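Local atomic coordinates of inactive dihydroorotase-like domain (Chaetomium thermophilum, PDB entry 5NNL), a protein that belongs to the dihydroorotase-like family of the amidohydrolase superfamily and, though inactive, keeps the (beta/alpha)8 barrel of that superfamily. Residues L98-N103 / A117-W122; S110-V115 / L141-L146; T135-I140 / I151-V156; S54-L59 / S89-E94. All blocks are in the same frame, centred on the assembly; numbering follows the deposited sequence.

How the contacts relate
From the N terminus, contact 4 comes first: it closes a loop that runs from helix 56-64 through strand 73-79 and helix 85-89 and ends before strand 98-100. Contact 1 then closes the short loop between that strand and the end of helix 111-121. Contact 2 opens inside contact 1's loop and closes at 141-146, so these two cross; it also crosses contact 3, which opens at 135-140 and closes at strand 151-153. Contacts 1 and 3 follow in series. Contacts 1 and 3 tie barrel strands to outer helices, contact 2 ties two of those helices together, and all three touch; contact 4 meets this group through contact 1, where Ala92 lies against Trp122.

Contact 1 of 4, residues L98-N103 / A117-W122; sequences LFIPFN and AHFDAW
Leu98 and Trp122 make the main meeting here, a CH-pi contact. Leu98 CB sits over one face of the indole, 3.5 Å from the centroid of the Trp122 six-membered ring and 14° off its normal, and the nearest single atom to that CB is Trp122 CE2 at 3.5 Å. Past CB the leucine runs along the indole in the opposite sense to the tryptophan side chain, and its CD2 lies 3.9 Å from Trp122 CG. With CG opposite the backbone N (chi1 -175°), the indole of Trp122, the first residue to leave helical geometry after helix 111-121, reaches back to Leu98 and turns a face to its CB. A wide, flat ring suits this place, since one face can take both the CB and a methyl of the leucine.

The contact joins strand 98-100, the fourth parallel strand of the (beta/alpha)8 barrel, to the helix that follows it. Leu98 and Ile100, two residues apart, both point toward that helix.

Purely apolar packing completes the interface. Ile100 CD1 comes within 4.0 Å of Phe119 CE1, approaching the ring at a slant, and Leu98 CD2 lies 4.0 Å from His118 CB. Phe119 CE1 also meets Ile140 of the next helix.

Polar groups are served from outside the pair. Trp122 NE1 bonds to the carbonyl O of Lys126, and His118 NE2 to that of Thr81, whereas His118 ND1 is buried with no partner in the model. The helix end itself has a weak backbone bond from Trp122 N to His118 O.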
loop_
_atom_site.group_PDB
_atom_site.type_symbol
_atom_site.label_atom_id
_atom_site.label_comp_id
_atom_site.label_asym_id
_atom_site.label_seq_id
_atom_site.Cartn_x
_atom_site.Cartn_y
_atom_site.Cartn_z
ATOM N N LEU A 98 5.833 4.797 10.760
ATOM C CA LEU A 98 6.622 3.716 11.335
ATOM C C LEU A 98 5.941 2.384 11.055
ATOM O O LEU A 98 4.759 2.208 11.371
ATOM C CB LEU A 98 6.795 3.902 12.844
ATOM C CG LEU A 98 7.421 2.726 13.602
ATOM C CD1 LEU A 98 8.818 2.452 13.078
ATOM C CD2 LEU A 98 7.452 3.000 15.099
ATOM N N PHE A 99 6.689 1.451 10.475
ATOM C CA PHE A 99 6.199 0.110 10.200
ATOM C C PHE A 99 6.734 -0.860 11.250
ATOM O O PHE A 99 7.951 -0.959 11.445
ATOM C CB PHE A 99 6.616 -0.341 8.800
ATOM C CG PHE A 99 6.140 -1.719 8.441
ATOM C CD1 PHE A 99 4.786 -2.012 8.399
ATOM C CD2 PHE A 99 7.046 -2.721 8.139
ATOM C CE1 PHE A 99 4.347 -3.282 8.065
ATOM C CE2 PHE A 99 6.612 -3.990 7.806
ATOM C CZ PHE A 99 5.263 -4.271 7.770
ATOM N N ILE A 100 5.830 -1.567 11.908
ATOM C CA ILE A 100 6.180 -2.523 12.958
ATOM C C ILE A 100 5.761 -3.909 12.505
ATOM O O ILE A 100 4.606 -4.311 12.671
ATOM C CB ILE A 100 5.516 -2.158 14.298
ATOM C CG1 ILE A 100 5.894 -0.736 14.710
ATOM C CG2 ILE A 100 5.944 -3.160 15.368
ATOM C CD1 ILE A 100 5.269 -0.276 16.010
ATOM N N PRO A 101 6.676 -4.693 11.938
ATOM C CA PRO A 101 6.421 -6.119 11.754
ATOM C C PRO A 101 6.918 -6.907 12.955
ATOM O O PRO A 101 7.875 -6.526 13.631
ATOM C CB PRO A 101 7.235 -6.444 10.497
ATOM C CG PRO A 101 8.459 -5.540 10.640
ATOM C CD PRO A 101 8.007 -4.312 11.424
ATOM N N PHE A 102 6.249 -8.024 13.226
ATOM C CA PHE A 102 6.608 -8.832 14.385
ATOM C C PHE A 102 7.640 -9.911 14.076
ATOM O O PHE A 102 8.195 -10.500 15.012
ATOM C CB PHE A 102 5.357 -9.473 14.984
ATOM C CG PHE A 102 4.655 -8.601 15.982
ATOM C CD1 PHE A 102 4.738 -8.876 17.335
ATOM C CD2 PHE A 102 3.924 -7.500 15.570
ATOM C CE1 PHE A 102 4.096 -8.081 18.258
ATOM C CE2 PHE A 102 3.279 -6.696 16.489
ATOM C CZ PHE A 102 3.365 -6.987 17.837
ATOM N N ASN A 103 7.921 -10.179 12.800
ATOM C CA ASN A 103 8.964 -11.132 12.437
ATOM C C ASN A 103 10.364 -10.534 12.528
ATOM O O ASN A 103 11.344 -11.285 12.492
ATOM C CB ASN A 103 8.715 -11.668 11.019
ATOM C CG ASN A 103 8.682 -10.568 9.973
ATOM O OD1 ASN A 103 8.599 -9.389 10.307
ATOM N ND2 ASN A 103 8.739 -10.949 8.701
ATOM N N ALA A 117 8.612 -0.047 23.387
ATOM C CA ALA A 117 9.695 0.927 23.301
ATOM C C ALA A 117 9.453 1.909 22.161
ATOM O O ALA A 117 9.551 3.128 22.343
ATOM C CB ALA A 117 11.032 0.203 23.128
ATOM N N HIS A 118 9.110 1.393 20.977
ATOM C CA HIS A 118 8.806 2.266 19.847
ATOM C C HIS A 118 7.610 3.160 20.146
ATOM O O HIS A 118 7.627 4.356 19.833
ATOM C CB HIS A 118 8.553 1.426 18.596
ATOM C CG HIS A 118 9.742 0.637 18.146
ATOM N ND1 HIS A 118 10.651 1.118 17.227
ATOM C CD2 HIS A 118 10.171 -0.601 18.485
ATOM C CE1 HIS A 118 11.588 0.210 17.021
ATOM N NE2 HIS A 118 11.320 -0.844 17.771
ATOM N N PHE A 119 6.559 2.600 20.753
ATOM C CA PHE A 119 5.413 3.417 21.142
ATOM C C PHE A 119 5.814 4.538 22.095
ATOM O O PHE A 119 5.191 5.607 22.091
ATOM C CB PHE A 119 4.334 2.543 21.780
ATOM C CG PHE A 119 3.348 1.991 20.798
ATOM C CD1 PHE A 119 3.686 0.929 19.981
ATOM C CD2 PHE A 119 2.082 2.532 20.699
ATOM C CE1 PHE A 119 2.780 0.419 19.080
ATOM C CE2 PHE A 119 1.169 2.028 19.803
ATOM C CZ PHE A 119 1.516 0.969 18.990
ATOM N N ASP A 120 6.837 4.312 22.924
ATOM C CA ASP A 120 7.346 5.356 23.811
ATOM C C ASP A 120 8.227 6.369 23.084
ATOM O O ASP A 120 8.242 7.549 23.455
ATOM C CB ASP A 120 8.140 4.727 24.958
ATOM C CG ASP A 120 7.293 3.820 25.826
ATOM O OD1 ASP A 120 6.076 4.072 25.942
ATOM O OD2 ASP A 120 7.845 2.857 26.395
ATOM N N ALA A 121 8.968 5.936 22.062
ATOM C CA ALA A 121 9.948 6.778 21.386
ATOM C C ALA A 121 9.408 7.459 20.133
ATOM O O ALA A 121 10.039 8.400 19.638
ATOM C CB ALA A 121 11.174 5.941 21.009
ATOM N N TRP A 122 8.265 7.020 19.614
ATOM C CA TRP A 122 7.770 7.523 18.337
ATOM C C TRP A 122 6.720 8.610 18.558
ATOM O O TRP A 122 5.893 8.491 19.466
ATOM C CB TRP A 122 7.168 6.377 17.521
ATOM C CG TRP A 122 6.718 6.740 16.136
ATOM C CD1 TRP A 122 5.441 6.987 15.732
ATOM C CD2 TRP A 122 7.541 6.876 14.969
ATOM N NE1 TRP A 122 5.415 7.269 14.388
ATOM C CE2 TRP A 122 6.693 7.212 13.897
ATOM C CE3 TRP A 122 8.912 6.749 14.729
ATOM C CZ2 TRP A 122 7.171 7.425 12.604
ATOM C CZ3 TRP A 122 9.386 6.961 13.444
ATOM C CH2 TRP A 122 8.516 7.294 12.399
#

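Contact 2 of 4, residues S110-V115 / L141-L146; sequences SKVTQV and LLLASL
Leu143 projects from helix 134-146 toward Val112 and Val115 of helix 111-121, and through these three residues two successive outer helices of the (beta/alpha)8 barrel lie side by side. The leucine does the reaching. Its CB points at the other helix but remains 5.3 Å from Val115 CG1, too far to pack. CG is set opposite the carbonyl carbon (chi1 -65°), which carries the branch point outward to 4.8 Å from Val112 CG1. Only at the two methyls does the side chain arrive. CD1 takes the closest place, 3.6 Å from Val115 CG1 and 4.0 Å from Val115 CB, and it also lies 4.0 Å from the backbone oxygen Val112 O.

The valines are one helical turn apart, three residues in sequence, so that a single branched tip can meet both. Leucine suits the post because it carries its methyls well out from the backbone, whereas valine, branched at CB, keeps its own close to the helix and offers a compact surface. Val115 is buried and also touches Phe102 and Leu105; Val112 sits at the exposed margin.

The start of helix 111-121 is marked by Ser110 at the N-cap, whose OG accepts a weak bond from Val112 N, bent to 128°. Serine is a common choice there, having a short side chain that can fold back to a backbone N-H of the first turn. The other methyl of the leucine makes the looser touch, with Leu143 CD2 4.4 Å from Val112 CG1.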
loop_
_atom_site.group_PDB
_atom_site.type_symbol
_atom_site.label_atom_id
_atom_site.label_comp_id
_atom_site.label_asym_id
_atom_site.label_seq_id
_atom_site.Cartn_x
_atom_site.Cartn_y
_atom_site.Cartn_z
ATOM N N SER A 110 10.177 -10.191 25.703
ATOM C CA SER A 110 8.783 -10.006 25.324
ATOM C C SER A 110 8.666 -9.075 24.128
ATOM O O SER A 110 9.064 -7.907 24.192
ATOM C CB SER A 110 7.987 -9.441 26.500
ATOM O OG SER A 110 6.637 -9.241 26.123
ATOM N N LYS A 111 8.118 -9.598 23.033
ATOM C CA LYS A 111 7.848 -8.763 21.874
ATOM C C LYS A 111 6.896 -7.624 22.213
ATOM O O LYS A 111 6.899 -6.602 21.519
ATOM C CB LYS A 111 7.290 -9.622 20.739
ATOM C CG LYS A 111 8.211 -10.780 20.344
ATOM C CD LYS A 111 7.487 -11.837 19.527
ATOM C CE LYS A 111 7.732 -11.667 18.037
ATOM N NZ LYS A 111 9.010 -12.304 17.617
ATOM N N VAL A 112 6.085 -7.777 23.263
ATOM C CA VAL A 112 5.288 -6.657 23.758
ATOM C C VAL A 112 6.205 -5.533 24.217
ATOM O O VAL A 112 6.007 -4.361 23.873
ATOM C CB VAL A 112 4.364 -7.117 24.900
ATOM C CG1 VAL A 112 3.521 -5.955 25.412
ATOM C CG2 VAL A 112 3.473 -8.261 24.452
ATOM N N THR A 113 7.222 -5.875 25.011
ATOM C CA THR A 113 8.154 -4.866 25.503
ATOM C C THR A 113 8.849 -4.164 24.343
ATOM O O THR A 113 8.931 -2.931 24.306
ATOM C CB THR A 113 9.178 -5.510 26.443
ATOM O OG1 THR A 113 8.496 -6.202 27.497
ATOM C CG2 THR A 113 10.103 -4.455 27.053
ATOM N N GLN A 114 9.343 -4.937 23.371
ATOM C CA GLN A 114 10.070 -4.345 22.251
ATOM C C GLN A 114 9.194 -3.363 21.485
ATOM O O GLN A 114 9.654 -2.285 21.092
ATOM C CB GLN A 114 10.583 -5.438 21.314
ATOM C CG GLN A 114 11.415 -6.511 21.989
ATOM C CD GLN A 114 11.721 -7.668 21.064
ATOM O OE1 GLN A 114 12.282 -7.481 19.984
ATOM N NE2 GLN A 114 11.339 -8.874 21.477
ATOM N N VAL A 115 7.929 -3.720 21.260
ATOM C CA VAL A 115 7.021 -2.816 20.562
ATOM C C VAL A 115 6.696 -1.615 21.440
ATOM O O VAL A 115 6.564 -0.488 20.948
ATOM C CB VAL A 115 5.752 -3.571 20.124
ATOM C CG1 VAL A 115 4.707 -2.612 19.554
ATOM C CG2 VAL A 115 6.103 -4.633 19.088
ATOM N N LEU A 141 -2.672 -3.766 19.306
ATOM C CA LEU A 141 -3.919 -3.038 19.519
ATOM C C LEU A 141 -4.088 -2.645 20.983
ATOM O O LEU A 141 -4.653 -1.587 21.285
ATOM C CB LEU A 141 -5.112 -3.877 19.057
ATOM C CG LEU A 141 -5.286 -4.110 17.551
ATOM C CD1 LEU A 141 -6.556 -4.909 17.288
ATOM C CD2 LEU A 141 -5.314 -2.797 16.780
ATOM N N LEU A 142 -3.630 -3.492 21.908
ATOM C CA LEU A 142 -3.666 -3.120 23.318
ATOM C C LEU A 142 -2.794 -1.897 23.577
ATOM O O LEU A 142 -3.203 -0.964 24.278
ATOM C CB LEU A 142 -3.208 -4.293 24.185
ATOM C CG LEU A 142 -3.158 -3.998 25.687
ATOM C CD1 LEU A 142 -4.549 -3.689 26.227
ATOM C CD2 LEU A 142 -2.529 -5.151 26.445
ATOM N N LEU A 143 -1.586 -1.887 23.015
ATOM C CA LEU A 143 -0.674 -0.769 23.232
ATOM C C LEU A 143 -1.249 0.525 22.670
ATOM O O LEU A 143 -1.200 1.572 23.323
ATOM C CB LEU A 143 0.687 -1.084 22.610
ATOM C CG LEU A 143 1.427 -2.252 23.270
ATOM C CD1 LEU A 143 2.704 -2.600 22.526
ATOM C CD2 LEU A 143 1.743 -1.946 24.723
ATOM N N ALA A 144 -1.812 0.471 21.460
ATOM C CA ALA A 144 -2.440 1.661 20.895
ATOM C C ALA A 144 -3.533 2.186 21.814
ATOM O O ALA A 144 -3.669 3.402 21.999
ATOM C CB ALA A 144 -3.009 1.353 19.510
ATOM N N SER A 145 -4.318 1.282 22.406
ATOM C CA SER A 145 -5.358 1.695 23.343
ATOM C C SER A 145 -4.759 2.271 24.620
ATOM O O SER A 145 -5.269 3.262 25.160
ATOM C CB SER A 145 -6.266 0.512 23.678
ATOM O OG SER A 145 -7.233 0.888 24.643
ATOM N N LEU A 146 -3.680 1.667 25.122
ATOM C CA LEU A 146 -3.094 2.127 26.376
ATOM C C LEU A 146 -2.361 3.451 26.208
ATOM O O LEU A 146 -2.235 4.209 27.172
ATOM C CB LEU A 146 -2.147 1.065 26.936
ATOM C CG LEU A 146 -2.804 -0.230 27.434
ATOM C CD1 LEU A 146 -1.751 -1.224 27.893
ATOM C CD2 LEU A 146 -3.785 0.043 28.560
#

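Contact 3 of 4, residues T135-I140 / I151-V156; sequences TDLASI and IHVSAV
Within the beta-alpha-beta unit of strand 128-130, helix 134-146 and strand 151-153, two pairs join the helix to the second strand: Leu137 on Val153, and Ile140 on Ile151. The strand residues are two apart and point to the same side, while the helix residues are three apart, nearly one turn, so the two spacings match well enough for pairwise meeting.

The CB of Leu137 does not point at the strand, but with CG opposite the backbone N (chi1 175°) the methyl end lies near it. Its CD1 then meets both methyls of the valine, Val153 CG2 at 3.6 Å and Val153 CG1 at 3.9 Å, with the two side chains at about a right angle. A beta-branched valine is well placed on the strand, since its two methyls make a short, broad seat for one leucine methyl.

Ile140 and Ile151 meet mainly by their ends: Ile151 CD1 lies 3.9 Å from Ile140 CD1 and 4.0 Å from Ile140 CG1. In both, CG1 lies opposite the backbone N, which carries the long ethyl arm of isoleucine out to the meeting and leaves CG2 in the crowded position between N and the carbonyl carbon.

On the helix, Ser139 OG donates a 2.7 Å bond to Thr135 O. That oxygen also receives Ser139 N, the two donors coming from opposite faces of its plane, so Thr135 O is gripped twice and the hydroxyl's proton is spent inside its own helix.

Around this core, Leu137 also rests on Leu164 of helix 159-170, Ile140 on Thr130 of strand 128-130, and Val153 on Cys177 of strand 175-180.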
loop_
_atom_site.group_PDB
_atom_site.type_symbol
_atom_site.label_atom_id
_atom_site.label_comp_id
_atom_site.label_asym_id
_atom_site.label_seq_id
_atom_site.Cartn_x
_atom_site.Cartn_y
_atom_site.Cartn_z
ATOM N N THR A 135 -2.470 -13.016 17.737
ATOM C CA THR A 135 -2.067 -12.559 19.060
ATOM C C THR A 135 -1.106 -11.379 18.987
ATOM O O THR A 135 -1.143 -10.500 19.855
ATOM C CB THR A 135 -1.453 -13.714 19.852
ATOM O OG1 THR A 135 -0.538 -14.444 19.024
ATOM C CG2 THR A 135 -2.550 -14.652 20.333
ATOM N N ASP A 136 -0.241 -11.333 17.971
ATOM C CA ASP A 136 0.569 -10.137 17.761
ATOM C C ASP A 136 -0.316 -8.929 17.487
ATOM O O ASP A 136 -0.065 -7.835 18.005
ATOM C CB ASP A 136 1.540 -10.338 16.597
ATOM C CG ASP A 136 2.582 -11.404 16.872
ATOM O OD1 ASP A 136 2.821 -11.725 18.056
ATOM O OD2 ASP A 136 3.173 -11.908 15.894
ATOM N N LEU A 137 -1.354 -9.111 16.664
ATOM C CA LEU A 137 -2.279 -8.019 16.370
ATOM C C LEU A 137 -2.957 -7.520 17.640
ATOM O O LEU A 137 -2.989 -6.313 17.909
ATOM C CB LEU A 137 -3.325 -8.475 15.351
ATOM C CG LEU A 137 -4.446 -7.479 15.032
ATOM C CD1 LEU A 137 -3.876 -6.151 14.548
ATOM C CD2 LEU A 137 -5.399 -8.065 13.998
ATOM N N ALA A 138 -3.516 -8.436 18.432
ATOM C CA ALA A 138 -4.151 -8.029 19.681
ATOM C C ALA A 138 -3.161 -7.334 20.607
ATOM O O ALA A 138 -3.546 -6.435 21.361
ATOM C CB ALA A 138 -4.776 -9.244 20.371
ATOM N N SER A 139 -1.881 -7.714 20.550
ATOM C CA SER A 139 -0.876 -7.106 21.420
ATOM C C SER A 139 -0.630 -5.648 21.053
ATOM O O SER A 139 -0.547 -4.780 21.931
ATOM C CB SER A 139 0.431 -7.890 21.341
ATOM O OG SER A 139 0.249 -9.225 21.768
ATOM N N ILE A 140 -0.479 -5.361 19.761
ATOM C CA ILE A 140 -0.224 -3.986 19.351
ATOM C C ILE A 140 -1.497 -3.146 19.446
ATOM O O ILE A 140 -1.428 -1.934 19.671
ATOM C CB ILE A 140 0.391 -3.964 17.940
ATOM C CG1 ILE A 140 0.966 -2.580 17.626
ATOM C CG2 ILE A 140 -0.628 -4.380 16.886
ATOM C CD1 ILE A 140 1.958 -2.585 16.486
ATOM N N ILE A 151 -3.500 3.396 15.366
ATOM C CA ILE A 151 -2.785 2.259 14.797
ATOM C C ILE A 151 -3.475 1.859 13.501
ATOM O O ILE A 151 -4.708 1.840 13.422
ATOM C CB ILE A 151 -2.730 1.066 15.776
ATOM C CG1 ILE A 151 -1.908 -0.084 15.190
ATOM C CG2 ILE A 151 -4.125 0.587 16.111
ATOM C CD1 ILE A 151 -0.425 0.200 15.096
ATOM N N HIS A 152 -2.678 1.534 12.485
ATOM C CA HIS A 152 -3.187 1.091 11.193
ATOM C C HIS A 152 -2.674 -0.311 10.905
ATOM O O HIS A 152 -1.471 -0.569 11.008
ATOM C CB HIS A 152 -2.764 2.037 10.066
ATOM C CG HIS A 152 -3.321 1.657 8.728
ATOM N ND1 HIS A 152 -4.599 1.992 8.334
ATOM C CD2 HIS A 152 -2.782 0.957 7.703
ATOM C CE1 HIS A 152 -4.818 1.524 7.118
ATOM N NE2 HIS A 152 -3.731 0.892 6.713
ATOM N N VAL A 153 -3.587 -1.206 10.535
ATOM C CA VAL A 153 -3.272 -2.606 10.272
ATOM C C VAL A 153 -3.340 -2.837 8.771
ATOM O O VAL A 153 -4.357 -2.539 8.135
ATOM C CB VAL A 153 -4.234 -3.548 11.016
ATOM C CG1 VAL A 153 -3.836 -5.000 10.793
ATOM C CG2 VAL A 153 -4.256 -3.223 12.501
ATOM N N SER A 154 -2.275 -3.399 8.214
ATOM C CA SER A 154 -2.115 -3.498 6.773
ATOM C C SER A 154 -2.264 -4.937 6.297
ATOM O O SER A 154 -1.979 -5.890 7.028
ATOM C CB SER A 154 -0.751 -2.954 6.346
ATOM O OG SER A 154 -0.693 -2.777 4.941
ATOM N N ALA A 155 -2.717 -5.074 5.053
ATOM C CA ALA A 155 -2.830 -6.364 4.375
ATOM C C ALA A 155 -3.608 -7.375 5.218
ATOM O O ALA A 155 -3.218 -8.534 5.362
ATOM C CB ALA A 155 -1.447 -6.908 4.011
ATOM N N VAL A 156 -4.738 -6.928 5.770
ATOM C CA VAL A 156 -5.615 -7.851 6.476
ATOM C C VAL A 156 -6.115 -8.905 5.496
ATOM O O VAL A 156 -6.485 -8.600 4.354
ATOM C CB VAL A 156 -6.780 -7.105 7.148
ATOM C CG1 VAL A 156 -7.656 -8.082 7.926
ATOM C CG2 VAL A 156 -6.248 -6.013 8.084
#

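Contact 4 of 4, residues S54-L59 / S89-E94; sequences SDVKSL and SSVAGE
Val56 and Leu59, one turn apart at the start of helix 56-64, meet Val91 and Glu94 of the loop that leads to strand 98-100. The apolar contacts centre on Val91, whose two methyls part toward two neighbours. Val91 CG2 lies 3.9 Å from Val56 CG2, near the surface. Val91 CG1 faces Leu59 CD2 tip to tip, but the modelled separation is too short to be trusted and shows only that the two methyls adjoin. The torsion of Val91 (chi1 -177°) aims the two methyls, CG1 opposite the backbone N and CG2 opposite the carbonyl carbon. Leucine suits the helix because it is long enough to reach across to the loop.

One contact mixes apolar and polar groups. Glu94 lies at an angle against the leucine, with Leu59 CD2 4.0 Å from Glu94 CB and 3.6 Å from Glu94 OE1. That oxygen is not left to the methyl alone, for it is hydrogen-bonded to Gln63 NE2, one turn further along the same helix.

Hydrogen bonds within each segment give it its shape. Asp55 OD1 accepts Ser58 N at 2.7 Å and 159°, met nearly along the C-O axis. In the loop a type I turn from Ser89 to Ala92 has a weak closing bond, and Glu94 N, in the 3-10 segment 92-94, bonds back to Val91 O at 3.0 Å.

An aspartate accepting from the third residue beyond it is a classic helix N-cap, here opening an outer helix of the (beta/alpha)8 barrel.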
loop_
_atom_site.group_PDB
_atom_site.type_symbol
_atom_site.label_atom_id
_atom_site.label_comp_id
_atom_site.label_asym_id
_atom_site.label_seq_id
_atom_site.Cartn_x
_atom_site.Cartn_y
_atom_site.Cartn_z
ATOM N N SER A 54 15.892 0.413 7.990
ATOM C CA SER A 54 15.931 0.067 9.405
ATOM C C SER A 54 16.858 0.943 10.238
ATOM O O SER A 54 16.842 0.819 11.468
ATOM C CB SER A 54 16.358 -1.401 9.579
ATOM O OG SER A 54 17.513 -1.693 8.806
ATOM N N ASP A 55 17.655 1.814 9.625
ATOM C CA ASP A 55 18.579 2.670 10.361
ATOM C C ASP A 55 18.831 3.935 9.544
ATOM O O ASP A 55 18.201 4.161 8.506
ATOM C CB ASP A 55 19.872 1.904 10.661
ATOM C CG ASP A 55 20.414 1.198 9.439
ATOM O OD1 ASP A 55 20.358 1.796 8.343
ATOM O OD2 ASP A 55 20.888 0.049 9.571
ATOM N N VAL A 56 19.766 4.763 10.016
ATOM C CA VAL A 56 20.078 6.011 9.324
ATOM C C VAL A 56 20.725 5.727 7.974
ATOM O O VAL A 56 20.369 6.338 6.960
ATOM C CB VAL A 56 20.976 6.894 10.210
ATOM C CG1 VAL A 56 21.450 8.121 9.447
ATOM C CG2 VAL A 56 20.225 7.311 11.464
ATOM N N LYS A 57 21.689 4.806 7.937
ATOM C CA LYS A 57 22.345 4.466 6.677
ATOM C C LYS A 57 21.330 4.023 5.631
ATOM O O LYS A 57 21.385 4.463 4.476
ATOM C CB LYS A 57 23.391 3.375 6.918
ATOM C CG LYS A 57 23.844 2.605 5.674
ATOM C CD LYS A 57 24.604 3.483 4.694
ATOM C CE LYS A 57 24.892 2.739 3.398
ATOM N NZ LYS A 57 25.464 3.627 2.347
ATOM N N SER A 58 20.397 3.152 6.018
ATOM C CA SER A 58 19.428 2.619 5.064
ATOM C C SER A 58 18.538 3.720 4.508
ATOM O O SER A 58 18.256 3.760 3.305
ATOM C CB SER A 58 18.580 1.539 5.732
ATOM O OG SER A 58 19.225 0.281 5.680
ATOM N N LEU A 59 18.066 4.612 5.378
ATOM C CA LEU A 59 17.241 5.724 4.923
ATOM C C LEU A 59 17.931 6.509 3.816
ATOM O O LEU A 59 17.302 6.866 2.813
ATOM C CB LEU A 59 16.918 6.638 6.104
ATOM C CG LEU A 59 16.003 7.826 5.827
ATOM C CD1 LEU A 59 14.633 7.396 5.310
ATOM C CD2 LEU A 59 15.849 8.617 7.095
ATOM N N SER A 89 13.770 7.186 15.933
ATOM C CA SER A 89 13.048 8.328 16.488
ATOM C C SER A 89 13.741 9.650 16.175
ATOM O O SER A 89 13.065 10.660 15.947
ATOM C CB SER A 89 12.888 8.166 18.001
ATOM O OG SER A 89 13.182 9.371 18.687
ATOM N N SER A 90 15.074 9.670 16.155
ATOM C CA SER A 90 15.800 10.897 15.836
ATOM C C SER A 90 15.646 11.306 14.377
ATOM O O SER A 90 16.114 12.383 13.996
ATOM C CB SER A 90 17.284 10.726 16.163
ATOM O OG SER A 90 17.868 9.657 15.430
ATOM N N VAL A 91 14.988 10.482 13.568
ATOM C CA VAL A 91 14.870 10.670 12.133
ATOM C C VAL A 91 13.409 10.700 11.690
ATOM O O VAL A 91 13.121 10.705 10.492
ATOM C CB VAL A 91 15.669 9.569 11.404
ATOM C CG1 VAL A 91 15.662 9.725 9.921
ATOM C CG2 VAL A 91 17.121 9.583 11.885
ATOM N N ALA A 92 12.479 10.759 12.649
ATOM C CA ALA A 92 11.057 10.660 12.338
ATOM C C ALA A 92 10.608 11.730 11.351
ATOM O O ALA A 92 9.691 11.492 10.556
ATOM C CB ALA A 92 10.240 10.762 13.625
ATOM N N GLY A 93 11.231 12.909 11.389
ATOM C CA GLY A 93 10.822 13.996 10.519
ATOM C C GLY A 93 11.104 13.755 9.049
ATOM O O GLY A 93 10.549 14.459 8.200
ATOM N N GLU A 94 11.957 12.784 8.729
ATOM C CA GLU A 94 12.287 12.467 7.345
ATOM C C GLU A 94 11.404 11.377 6.746
ATOM O O GLU A 94 11.432 11.187 5.526
ATOM C CB GLU A 94 13.754 12.045 7.250
ATOM C CG GLU A 94 14.730 13.111 7.751
ATOM C CD GLU A 94 16.177 12.657 7.713
ATOM O OE1 GLU A 94 16.621 12.155 6.658
ATOM O OE2 GLU A 94 16.871 12.796 8.744
#